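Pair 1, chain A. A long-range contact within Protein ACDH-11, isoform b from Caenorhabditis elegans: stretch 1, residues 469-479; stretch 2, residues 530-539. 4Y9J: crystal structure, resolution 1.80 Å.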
# COMPACT_ATOMS: atom_id res chain seq x y z
N ALA A 469 53.63 19.72 0.96
CA ALA A 469 52.58 20.71 0.76
C ALA A 469 51.58 20.75 1.91
O ALA A 469 51.22 21.83 2.40
CB ALA A 469 51.84 20.39 -0.53
N PHE A 470 51.15 19.57 2.36
CA PHE A 470 50.26 19.51 3.49
C PHE A 470 50.92 20.14 4.71
O PHE A 470 50.29 20.94 5.43
CB PHE A 470 49.90 18.04 3.75
CG PHE A 470 48.99 17.82 4.93
CD1 PHE A 470 47.79 18.49 5.03
CD2 PHE A 470 49.34 16.89 5.93
CE1 PHE A 470 46.94 18.24 6.11
CE2 PHE A 470 48.52 16.67 7.02
CZ PHE A 470 47.31 17.34 7.09
N GLY A 471 52.20 19.79 4.95
CA GLY A 471 52.96 20.36 6.08
C GLY A 471 53.02 21.92 6.00
O GLY A 471 52.86 22.66 7.02
N LYS A 472 53.24 22.41 4.79
CA LYS A 472 53.23 23.87 4.53
C LYS A 472 51.89 24.52 4.84
O LYS A 472 51.86 25.55 5.55
CB LYS A 472 53.57 24.18 3.09
CG LYS A 472 55.02 23.92 2.81
CD LYS A 472 55.38 24.24 1.39
CE LYS A 472 56.87 24.02 1.27
NZ LYS A 472 57.27 24.27 -0.13
N ARG A 473 50.78 23.93 4.35
CA ARG A 473 49.44 24.43 4.69
C ARG A 473 49.19 24.44 6.22
O ARG A 473 48.76 25.46 6.81
CB ARG A 473 48.35 23.65 3.91
CG ARG A 473 46.90 24.13 4.11
CD ARG A 473 46.72 25.59 3.73
NE ARG A 473 45.38 26.11 4.02
CZ ARG A 473 45.15 27.31 4.55
NH1 ARG A 473 46.13 28.11 4.86
NH2 ARG A 473 43.92 27.73 4.76
N VAL A 474 49.49 23.31 6.87
CA VAL A 474 49.27 23.27 8.30
C VAL A 474 50.05 24.35 9.01
O VAL A 474 49.52 25.03 9.86
CB VAL A 474 49.61 21.91 8.91
CG1 VAL A 474 49.50 21.98 10.43
CG2 VAL A 474 48.67 20.86 8.40
N GLU A 475 51.32 24.51 8.67
CA GLU A 475 52.12 25.58 9.31
C GLU A 475 51.61 27.02 9.02
O GLU A 475 51.69 27.93 9.96
CB GLU A 475 53.60 25.43 8.98
CG GLU A 475 53.89 25.46 7.49
CD GLU A 475 54.93 26.50 7.04
OE1 GLU A 475 56.09 26.43 7.50
OE2 GLU A 475 54.56 27.35 6.16
N GLN A 476 51.02 27.25 7.82
CA GLN A 476 50.40 28.57 7.61
C GLN A 476 49.30 28.84 8.62
O GLN A 476 49.19 29.94 9.21
CB GLN A 476 49.75 28.63 6.23
CG GLN A 476 50.73 28.49 5.09
CD GLN A 476 50.07 28.53 3.72
OE1 GLN A 476 48.91 28.21 3.54
NE2 GLN A 476 50.83 28.97 2.75
N LEU A 477 48.50 27.80 8.82
CA LEU A 477 47.34 27.89 9.69
C LEU A 477 47.86 28.11 11.14
O LEU A 477 47.36 28.96 11.93
CB LEU A 477 46.50 26.64 9.57
CG LEU A 477 45.61 26.58 8.31
CD1 LEU A 477 45.01 25.20 8.11
CD2 LEU A 477 44.48 27.63 8.36
N LEU A 478 48.90 27.39 11.49
CA LEU A 478 49.36 27.41 12.87
C LEU A 478 50.15 28.73 13.15
O LEU A 478 50.15 29.23 14.29
CB LEU A 478 50.21 26.18 13.20
CG LEU A 478 49.45 24.84 13.22
CD1 LEU A 478 50.40 23.76 13.66
CD2 LEU A 478 48.20 24.88 14.08
N GLY A 479 50.82 29.27 12.14
CA GLY A 479 51.42 30.62 12.27
C GLY A 479 50.21 31.54 12.46
O GLY A 479 49.12 31.22 11.97
N THR A 530 43.87 10.63 9.89
CA THR A 530 44.88 11.47 10.54
C THR A 530 45.00 12.79 9.80
O THR A 530 45.10 13.83 10.42
CB THR A 530 46.22 10.77 10.61
OG1 THR A 530 46.04 9.55 11.34
CG2 THR A 530 47.24 11.65 11.29
N ILE A 531 45.00 12.73 8.48
CA ILE A 531 45.01 13.93 7.65
C ILE A 531 43.78 14.81 8.00
O ILE A 531 43.92 16.07 8.30
CB ILE A 531 45.10 13.59 6.16
CG1 ILE A 531 46.46 12.98 5.89
CG2 ILE A 531 44.92 14.86 5.29
CD1 ILE A 531 46.66 12.37 4.52
N ALA A 532 42.62 14.18 8.02
CA ALA A 532 41.40 14.92 8.28
C ALA A 532 41.51 15.63 9.60
O ALA A 532 41.21 16.79 9.69
CB ALA A 532 40.20 13.99 8.28
N ARG A 533 41.97 14.95 10.64
CA ARG A 533 41.98 15.54 11.98
C ARG A 533 43.04 16.63 12.14
O ARG A 533 42.82 17.59 12.86
CB ARG A 533 42.18 14.46 13.01
CG ARG A 533 41.00 13.50 13.05
CD ARG A 533 41.11 12.36 14.04
NE ARG A 533 42.24 11.45 13.75
CZ ARG A 533 42.23 10.10 13.68
NH1 ARG A 533 41.06 9.40 13.88
NH2 ARG A 533 43.43 9.47 13.42
N ILE A 534 44.22 16.42 11.56
CA ILE A 534 45.28 17.41 11.58
C ILE A 534 44.79 18.69 10.89
O ILE A 534 44.97 19.81 11.41
CB ILE A 534 46.58 16.88 10.91
CG1 ILE A 534 47.21 15.82 11.85
CG2 ILE A 534 47.60 18.02 10.63
CD1 ILE A 534 48.38 15.06 11.27
N TYR A 535 44.24 18.51 9.71
CA TYR A 535 43.81 19.64 8.89
C TYR A 535 42.69 20.37 9.62
O TYR A 535 42.71 21.62 9.75
CB TYR A 535 43.38 19.13 7.51
CG TYR A 535 43.55 20.09 6.36
CD1 TYR A 535 43.52 21.47 6.53
CD2 TYR A 535 43.68 19.59 5.04
CE1 TYR A 535 43.69 22.35 5.43
CE2 TYR A 535 43.83 20.43 3.94
CZ TYR A 535 43.79 21.79 4.12
OH TYR A 535 43.89 22.57 3.01
N SER A 536 41.74 19.61 10.17
CA SER A 536 40.55 20.19 10.82
C SER A 536 40.98 20.93 12.10
O SER A 536 40.51 22.06 12.41
CB SER A 536 39.49 19.13 11.14
OG SER A 536 38.93 18.57 9.96
N GLY A 537 41.91 20.35 12.85
CA GLY A 537 42.38 20.99 14.05
C GLY A 537 43.04 22.32 13.81
O GLY A 537 42.85 23.32 14.56
N ALA A 538 43.92 22.32 12.82
CA ALA A 538 44.64 23.56 12.46
C ALA A 538 43.67 24.68 12.02
O ALA A 538 43.88 25.87 12.34
CB ALA A 538 45.59 23.26 11.33
N LEU A 539 42.63 24.28 11.31
CA LEU A 539 41.56 25.19 10.88
C LEU A 539 40.81 25.73 12.06
O LEU A 539 40.60 26.92 12.16
CB LEU A 539 40.62 24.51 9.90
CG LEU A 539 41.17 24.37 8.49
CD1 LEU A 539 40.40 23.30 7.80
CD2 LEU A 539 41.08 25.69 7.72

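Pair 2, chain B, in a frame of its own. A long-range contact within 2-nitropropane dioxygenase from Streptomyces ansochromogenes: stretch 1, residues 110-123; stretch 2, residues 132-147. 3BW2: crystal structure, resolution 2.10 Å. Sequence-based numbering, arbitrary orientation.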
# COMPACT_ATOMS: atom_id res chain seq x y z
N GLY B 110 31.20 -7.53 -1.87
CA GLY B 110 31.79 -8.82 -1.54
C GLY B 110 31.00 -10.04 -1.97
O GLY B 110 31.19 -11.13 -1.44
N TYR B 111 30.11 -9.86 -2.94
CA TYR B 111 29.27 -10.93 -3.45
C TYR B 111 29.99 -12.27 -3.70
O TYR B 111 29.59 -13.31 -3.17
CB TYR B 111 28.62 -10.48 -4.75
CG TYR B 111 27.55 -11.40 -5.29
CD1 TYR B 111 26.35 -11.58 -4.60
CD2 TYR B 111 27.72 -12.06 -6.51
CE1 TYR B 111 25.34 -12.38 -5.12
CE2 TYR B 111 26.71 -12.86 -7.03
CZ TYR B 111 25.52 -13.02 -6.34
OH TYR B 111 24.51 -13.79 -6.87
N ASP B 112 31.05 -12.24 -4.50
CA ASP B 112 31.79 -13.46 -4.82
C ASP B 112 32.38 -14.14 -3.59
O ASP B 112 32.26 -15.36 -3.44
CB ASP B 112 32.92 -13.17 -5.82
CG ASP B 112 32.39 -12.75 -7.19
OD1 ASP B 112 31.21 -13.01 -7.47
OD2 ASP B 112 33.16 -12.18 -7.98
N ALA B 113 33.00 -13.37 -2.72
CA ALA B 113 33.61 -13.92 -1.51
C ALA B 113 32.54 -14.44 -0.54
O ALA B 113 32.74 -15.46 0.13
CB ALA B 113 34.46 -12.86 -0.82
N LYS B 114 31.41 -13.75 -0.48
CA LYS B 114 30.33 -14.18 0.41
C LYS B 114 29.73 -15.49 -0.08
O LYS B 114 29.43 -16.37 0.72
CB LYS B 114 29.28 -13.08 0.53
CG LYS B 114 29.79 -11.87 1.30
CD LYS B 114 28.82 -10.69 1.30
CE LYS B 114 29.40 -9.52 2.08
NZ LYS B 114 28.60 -8.27 1.93
N LEU B 115 29.56 -15.62 -1.39
CA LEU B 115 29.00 -16.85 -1.96
C LEU B 115 29.94 -18.02 -1.69
O LEU B 115 29.50 -19.14 -1.44
CB LEU B 115 28.80 -16.71 -3.48
CG LEU B 115 27.60 -15.90 -3.97
CD1 LEU B 115 27.55 -15.94 -5.49
CD2 LEU B 115 26.32 -16.49 -3.39
N ALA B 116 31.24 -17.75 -1.74
CA ALA B 116 32.24 -18.78 -1.48
C ALA B 116 32.05 -19.30 -0.06
O ALA B 116 32.08 -20.51 0.19
CB ALA B 116 33.65 -18.20 -1.66
N VAL B 117 31.84 -18.38 0.87
CA VAL B 117 31.63 -18.75 2.26
C VAL B 117 30.33 -19.54 2.45
O VAL B 117 30.32 -20.59 3.10
CB VAL B 117 31.57 -17.49 3.16
CG1 VAL B 117 31.07 -17.86 4.55
CG2 VAL B 117 32.95 -16.86 3.26
N LEU B 118 29.25 -19.05 1.86
CA LEU B 118 27.95 -19.70 1.97
C LEU B 118 27.90 -21.07 1.30
O LEU B 118 27.09 -21.93 1.68
CB LEU B 118 26.86 -18.78 1.40
CG LEU B 118 26.72 -17.48 2.20
CD1 LEU B 118 25.88 -16.47 1.43
CD2 LEU B 118 26.08 -17.80 3.55
N LEU B 119 28.75 -21.28 0.31
CA LEU B 119 28.79 -22.56 -0.39
C LEU B 119 29.76 -23.52 0.29
O LEU B 119 29.56 -24.73 0.26
CB LEU B 119 29.19 -22.36 -1.85
CG LEU B 119 28.09 -21.78 -2.75
CD1 LEU B 119 28.67 -21.44 -4.12
CD2 LEU B 119 26.95 -22.80 -2.88
N ASP B 120 30.80 -22.99 0.90
CA ASP B 120 31.78 -23.83 1.57
C ASP B 120 31.29 -24.32 2.94
O ASP B 120 31.68 -25.39 3.41
CB ASP B 120 33.10 -23.09 1.73
CG ASP B 120 34.18 -23.94 2.37
OD1 ASP B 120 34.54 -24.98 1.77
OD2 ASP B 120 34.65 -23.57 3.46
N ASP B 121 30.44 -23.52 3.58
CA ASP B 121 29.89 -23.85 4.89
C ASP B 121 28.41 -23.44 4.88
O ASP B 121 28.00 -22.52 5.59
CB ASP B 121 30.65 -23.08 5.97
CG ASP B 121 30.44 -23.65 7.36
OD1 ASP B 121 29.57 -24.53 7.52
OD2 ASP B 121 31.16 -23.21 8.28
N PRO B 122 27.58 -24.15 4.10
CA PRO B 122 26.14 -23.91 3.93
C PRO B 122 25.32 -23.53 5.16
O PRO B 122 25.50 -24.08 6.25
CB PRO B 122 25.64 -25.21 3.31
CG PRO B 122 26.82 -25.68 2.53
CD PRO B 122 27.95 -25.44 3.50
N VAL B 123 24.42 -22.57 4.97
CA VAL B 123 23.52 -22.14 6.03
C VAL B 123 22.13 -22.60 5.58
O VAL B 123 21.92 -22.91 4.40
CB VAL B 123 23.54 -20.61 6.22
CG1 VAL B 123 24.95 -20.16 6.59
CG2 VAL B 123 23.05 -19.91 4.96
N VAL B 132 18.05 -10.53 -8.84
CA VAL B 132 17.99 -11.98 -8.85
C VAL B 132 19.34 -12.58 -9.26
O VAL B 132 19.96 -12.14 -10.23
CB VAL B 132 16.94 -12.49 -9.87
CG1 VAL B 132 16.74 -13.99 -9.71
CG2 VAL B 132 15.63 -11.74 -9.69
N PRO B 133 19.81 -13.59 -8.52
CA PRO B 133 21.09 -14.25 -8.81
C PRO B 133 21.00 -15.09 -10.08
O PRO B 133 19.91 -15.48 -10.50
CB PRO B 133 21.33 -15.13 -7.59
CG PRO B 133 20.49 -14.51 -6.52
CD PRO B 133 19.25 -14.08 -7.25
N ASP B 134 22.15 -15.37 -10.69
CA ASP B 134 22.21 -16.22 -11.88
C ASP B 134 21.59 -17.54 -11.43
O ASP B 134 21.73 -17.91 -10.27
CB ASP B 134 23.67 -16.44 -12.29
CG ASP B 134 23.80 -17.21 -13.58
OD1 ASP B 134 23.44 -18.41 -13.61
OD2 ASP B 134 24.26 -16.61 -14.57
N ARG B 135 20.91 -18.24 -12.32
CA ARG B 135 20.28 -19.49 -11.92
C ARG B 135 21.30 -20.54 -11.51
O ARG B 135 20.94 -21.53 -10.88
CB ARG B 135 19.38 -20.03 -13.04
CG ARG B 135 20.11 -20.46 -14.28
CD ARG B 135 19.12 -20.92 -15.34
NE ARG B 135 19.81 -21.43 -16.52
CZ ARG B 135 19.20 -21.79 -17.65
NH1 ARG B 135 17.88 -21.69 -17.75
NH2 ARG B 135 19.91 -22.25 -18.67
N GLU B 136 22.57 -20.32 -11.87
CA GLU B 136 23.62 -21.27 -11.49
C GLU B 136 23.91 -21.11 -9.99
O GLU B 136 24.25 -22.08 -9.31
CB GLU B 136 24.90 -21.00 -12.28
CG GLU B 136 24.89 -21.49 -13.72
CD GLU B 136 24.73 -23.00 -13.83
OE1 GLU B 136 25.09 -23.73 -12.88
OE2 GLU B 136 24.26 -23.46 -14.89
N VAL B 137 23.79 -19.88 -9.49
CA VAL B 137 24.02 -19.59 -8.08
C VAL B 137 22.92 -20.29 -7.27
O VAL B 137 23.20 -20.95 -6.27
CB VAL B 137 23.99 -18.07 -7.81
CG1 VAL B 137 23.98 -17.78 -6.32
CG2 VAL B 137 25.20 -17.42 -8.45
N ILE B 138 21.67 -20.14 -7.71
CA ILE B 138 20.54 -20.77 -7.04
C ILE B 138 20.72 -22.29 -7.03
O ILE B 138 20.52 -22.95 -6.01
CB ILE B 138 19.21 -20.43 -7.77
CG1 ILE B 138 18.93 -18.92 -7.69
CG2 ILE B 138 18.05 -21.23 -7.16
CD1 ILE B 138 18.81 -18.39 -6.28
N ALA B 139 21.12 -22.84 -8.18
CA ALA B 139 21.32 -24.28 -8.29
C ALA B 139 22.42 -24.80 -7.36
O ALA B 139 22.25 -25.82 -6.69
CB ALA B 139 21.65 -24.65 -9.73
N ARG B 140 23.54 -24.09 -7.30
CA ARG B 140 24.63 -24.53 -6.44
C ARG B 140 24.22 -24.48 -4.96
O ARG B 140 24.56 -25.38 -4.19
CB ARG B 140 25.88 -23.69 -6.68
CG ARG B 140 27.13 -24.32 -6.08
CD ARG B 140 28.40 -23.79 -6.75
NE ARG B 140 28.36 -24.00 -8.20
CZ ARG B 140 29.36 -23.68 -9.02
NH1 ARG B 140 30.48 -23.16 -8.53
NH2 ARG B 140 29.24 -23.89 -10.32
N LEU B 141 23.51 -23.43 -4.57
CA LEU B 141 23.07 -23.32 -3.18
C LEU B 141 22.07 -24.43 -2.87
O LEU B 141 22.10 -25.02 -1.79
CB LEU B 141 22.42 -21.95 -2.92
CG LEU B 141 23.40 -20.79 -2.75
CD1 LEU B 141 22.64 -19.47 -2.74
CD2 LEU B 141 24.18 -20.97 -1.45
N ARG B 142 21.20 -24.73 -3.83
CA ARG B 142 20.22 -25.79 -3.65
C ARG B 142 20.93 -27.12 -3.42
O ARG B 142 20.56 -27.88 -2.52
CB ARG B 142 19.33 -25.89 -4.89
CG ARG B 142 18.35 -27.06 -4.86
CD ARG B 142 17.48 -27.08 -6.11
NE ARG B 142 16.69 -25.86 -6.24
CZ ARG B 142 15.73 -25.50 -5.40
NH1 ARG B 142 15.44 -26.28 -4.37
NH2 ARG B 142 15.06 -24.37 -5.58
N ARG B 143 21.96 -27.39 -4.22
CA ARG B 143 22.71 -28.64 -4.08
C ARG B 143 23.37 -28.72 -2.71
O ARG B 143 23.49 -29.80 -2.14
CB ARG B 143 23.78 -28.76 -5.16
CG ARG B 143 23.25 -28.80 -6.58
CD ARG B 143 24.21 -29.52 -7.51
NE ARG B 143 24.32 -30.94 -7.16
CZ ARG B 143 25.17 -31.80 -7.73
NH1 ARG B 143 25.99 -31.38 -8.68
NH2 ARG B 143 25.18 -33.07 -7.35
N ALA B 144 23.79 -27.57 -2.19
CA ALA B 144 24.44 -27.53 -0.89
C ALA B 144 23.43 -27.69 0.25
O ALA B 144 23.80 -27.73 1.42
CB ALA B 144 25.22 -26.23 -0.73
N GLY B 145 22.15 -27.77 -0.11
CA GLY B 145 21.12 -27.92 0.90
C GLY B 145 20.56 -26.63 1.47
O GLY B 145 19.91 -26.64 2.52
N THR B 146 20.81 -25.51 0.80
CA THR B 146 20.32 -24.21 1.27
C THR B 146 19.06 -23.79 0.51
O THR B 146 18.99 -23.94 -0.71
CB THR B 146 21.38 -23.10 1.06
OG1 THR B 146 22.56 -23.41 1.81
CG2 THR B 146 20.83 -21.74 1.50
N LEU B 147 18.07 -23.28 1.23
CA LEU B 147 16.84 -22.81 0.59
C LEU B 147 17.10 -21.37 0.17
O LEU B 147 17.76 -20.61 0.88
CB LEU B 147 15.66 -22.87 1.57
CG LEU B 147 15.26 -24.29 1.99
CD1 LEU B 147 14.10 -24.23 2.97
CD2 LEU B 147 14.88 -25.11 0.76
O HOH W 1 24.72 -14.09 -9.69
O HOH W 2 24.48 -21.39 2.41

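Pair 1 and pair 2 share one backbone arrangement: two helices side by side, running in nearly the same direction. The angle between the helix directions is 25° in pair 1 and 26° in pair 2. The axes come within 9.1 Å and 10.0 Å. Over 14 central residues the backbones superpose with an RMSD of 0.5 Å. The buried areas are also close, 483 and 493 Å².

Phe470(A) matches Leu115(B), and Ile531(A) matches Val137(B). In pair 1 the Phe470(A) ring packs against the other helix. Ile531(A) CG2 lies over one face of it, 4.3 Å from the ring centroid, a CH-pi contact. In pair 2 a leucine meets a valine, with Leu115(B) CD2 4.0 Å from Val137(B) CG1. Leu115(B) has 39 Å² covered by the opposite stretch, against 98 Å² for Phe470(A).

Tyr535(A) matches Leu141(B). The edge of Phe470(A) points toward the Tyr535(A) face in an offset edge-to-face pair, with planes at 60°. In pair 2 no aromatic pair forms here. Leu141(B) instead packs on Leu119(B), CD2 to CD2 at 3.6 Å.

Arg473(A) matches Leu118(B). The CB of each points toward the other helix. Arg473(A) CG lies 3.6 Å from Tyr535(A) OH, and its NH1 donates to Gln476(A) OE1 at 3.1 Å, within its own helix. Leu118(B) makes a looser apolar contact, its CB 4.5 Å from Leu141(B) CD2.

Val474(A) matches Leu119(B), and Ile534(A) matches Arg140(B). Val474(A) CG2 and Ile534(A) CG2 meet at 3.8 Å. In pair 2, Leu119(B) CD1 rests 3.5 Å from Arg140(B) CD, so the aliphatic part of the arginine takes part in the packing. Ile534(A) is buried, whereas Arg140(B) is exposed.

Ala538(A) matches Ala144(B), with side-chain centres 0.4 Å apart. Both CB atoms point toward the partner. Ala538(A) CB receives Leu477(A) CD1 at 3.8 Å and Val474(A) CG1 at 4.2 Å. Ala144(B) CB lies 3.7 Å from Pro122(B) CG and 4.4 Å from Leu119(B) CD2. Leu477(A) and Pro122(B) are not matched by the superposition.

No hydrogen bond crosses pair 1. Pair 2 has one beyond its helices: Thr146(B) OG1 donates to Val123(B) O at 2.7 Å. A water reinforces it, donating to Thr146(B) OG1 at 2.9 Å and to Leu118(B) O at 2.8 Å, and accepting from Val123(B) N at 2.8 Å. The matched positions thus pack through side-chain contacts in both pairs. Pair 1 combines two aromatic rings with aliphatic groups; at the same positions pair 2 uses aliphatic groups, including those of Arg140(B).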